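Putative sporulation-specific glycosylase YdhD (Bacillus subtilis subsp. subtilis str. 168, PDB 3CZ8) probably hydrolyses glycosidic bonds in a cell-wall or chitin-like polysaccharide during sporulation, through the glycosyl hydrolase family 18 catalytic domain present here. Local coordinates at the interface of chains A and B. Coordinates in Å, arbitrary orientation; residue numbers count along the deposited sequence, not the author numbering. Chains: chain A/B, Putative sporulation-specific glycosylase ydhD.

The interface of chains A and B. Residues chain A 14, 221, 288, 305-306; chain B 244-245, 248.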
loop_
_atom_site.group_PDB
_atom_site.type_symbol
_atom_site.label_atom_id
_atom_site.label_comp_id
_atom_site.label_asym_id
_atom_site.label_seq_id
_atom_site.Cartn_x
_atom_site.Cartn_y
_atom_site.Cartn_z
ATOM N N TYR A 14 -1.493 12.611 -0.900
ATOM C CA TYR A 14 -0.649 13.566 -1.609
ATOM C C TYR A 14 -1.339 14.224 -2.786
ATOM O O TYR A 14 -2.238 13.648 -3.400
ATOM C CB TYR A 14 0.718 12.952 -1.980
ATOM C CG TYR A 14 0.745 12.119 -3.245
ATOM C CD1 TYR A 14 1.312 12.623 -4.412
ATOM C CD2 TYR A 14 0.225 10.825 -3.271
ATOM C CE1 TYR A 14 1.357 11.871 -5.570
ATOM C CE2 TYR A 14 0.261 10.059 -4.441
ATOM C CZ TYR A 14 0.824 10.594 -5.586
ATOM O OH TYR A 14 0.870 9.861 -6.748
ATOM N N VAL A 221 -8.943 10.491 -5.185
ATOM C CA VAL A 221 -9.257 9.258 -5.922
ATOM C C VAL A 221 -9.312 8.034 -4.971
ATOM O O VAL A 221 -8.758 8.094 -3.864
ATOM C CB VAL A 221 -8.277 9.025 -7.109
ATOM C CG1 VAL A 221 -8.295 10.214 -8.092
ATOM C CG2 VAL A 221 -6.871 8.699 -6.629
ATOM N N MET A 288 -8.682 6.832 -14.298
ATOM C CA MET A 288 -7.898 7.813 -13.567
ATOM C C MET A 288 -7.565 9.010 -14.451
ATOM O O MET A 288 -7.456 10.134 -13.955
ATOM C CB MET A 288 -6.617 7.175 -13.016
ATOM C CG MET A 288 -6.128 7.766 -11.692
ATOM S SD MET A 288 -6.440 6.758 -10.222
ATOM C CE MET A 288 -8.198 6.887 -10.037
ATOM N N ALA A 305 -4.277 11.696 -4.150
ATOM C CA ALA A 305 -4.108 10.236 -4.172
ATOM C C ALA A 305 -3.307 9.705 -2.985
ATOM O O ALA A 305 -2.883 10.472 -2.118
ATOM C CB ALA A 305 -3.482 9.792 -5.482
ATOM N N TRP A 306 -3.101 8.389 -2.954
ATOM C CA TRP A 306 -2.530 7.726 -1.779
ATOM C C TRP A 306 -1.177 7.077 -2.039
ATOM O O TRP A 306 -0.927 6.544 -3.117
ATOM C CB TRP A 306 -3.502 6.668 -1.258
ATOM C CG TRP A 306 -4.873 7.198 -0.978
ATOM C CD1 TRP A 306 -5.938 7.234 -1.843
ATOM C CD2 TRP A 306 -5.335 7.767 0.251
ATOM N NE1 TRP A 306 -7.030 7.790 -1.223
ATOM C CE2 TRP A 306 -6.687 8.129 0.062
ATOM C CE3 TRP A 306 -4.737 8.007 1.499
ATOM C CZ2 TRP A 306 -7.454 8.715 1.075
ATOM C CZ3 TRP A 306 -5.497 8.593 2.500
ATOM C CH2 TRP A 306 -6.845 8.940 2.281
ATOM N N GLN B 244 0.768 2.273 -9.162
ATOM C CA GLN B 244 -0.295 3.270 -9.312
ATOM C C GLN B 244 0.258 4.689 -9.150
ATOM O O GLN B 244 -0.136 5.584 -9.891
ATOM C CB GLN B 244 -1.445 3.023 -8.336
ATOM C CG GLN B 244 -2.694 3.847 -8.646
ATOM C CD GLN B 244 -3.857 3.513 -7.743
ATOM O OE1 GLN B 244 -4.113 2.348 -7.447
ATOM N NE2 GLN B 244 -4.575 4.538 -7.304
ATOM N N ASN B 245 1.182 4.878 -8.202
ATOM C CA ASN B 245 1.892 6.158 -8.039
ATOM C C ASN B 245 2.629 6.611 -9.301
ATOM O O ASN B 245 2.734 7.814 -9.561
ATOM C CB ASN B 245 2.891 6.107 -6.872
ATOM C CG ASN B 245 2.226 6.047 -5.503
ATOM O OD1 ASN B 245 2.856 5.633 -4.530
ATOM N ND2 ASN B 245 0.962 6.465 -5.416
ATOM N N GLU B 248 -0.066 7.880 -11.681
ATOM C CA GLU B 248 -0.517 9.167 -11.138
ATOM C C GLU B 248 0.485 10.292 -11.422
ATOM O O GLU B 248 0.097 11.417 -11.748
ATOM C CB GLU B 248 -0.770 9.037 -9.626
ATOM C CG GLU B 248 -1.996 8.196 -9.261
ATOM C CD GLU B 248 -1.951 7.612 -7.843
ATOM O OE1 GLU B 248 -0.916 7.719 -7.152
ATOM O OE2 GLU B 248 -2.974 7.039 -7.412
HETATM O O HOH W 1 -2.384 5.981 -5.024
HETATM O O HOH W 2 3.726 9.384 -6.885
#
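In this two-fold symmetric pairing of glycosyl hydrolase family 18 domains, which fold as TIM barrels, helix 243-252 of one copy sits against the strands 9-17 and 302-310 of the other; the pairing may or may not be the biological one. B:Glu248 projects from the helix with CG beside its backbone N (chi1 -70°) and the chain extended beyond, which carries the carboxylate to A:Tyr14. The phenol OH of A:Tyr14 donates to B:Glu248 OE1 at 2.8 Å, on the anti side and somewhat out of the carboxylate plane. From the opposite face, on the syn side, B:Asn245 ND2 donates to B:Glu248 OE1, also at 2.8 Å. B:Asn245 ND2 also donates across the interface to the backbone O of A:Trp306 at 3.0 Å, nearly straight (163° at H); both acceptors lie in the amide plane, which stands at a right angle to the tyrosine ring. The other oxygen, B:Glu248 OE2, accepts from B:Gln244 NE2 at 3.0 Å within the helix and rests 3.4 Å from A:Ala305 CB. Water 1 also binds B:Glu248 OE2. Thus gripped at both oxygens, the carboxylate is probably kept from turning. A leucine at B:Glu248 would probably leave the A:Tyr14 hydroxyl without its acceptor across the interface and B:Asn245 freer to swing. Water 2 lies 2.9 Å from A:Tyr14 OH, and A:Met288 SD borders B:Gln244 NE2 at 4.1 Å.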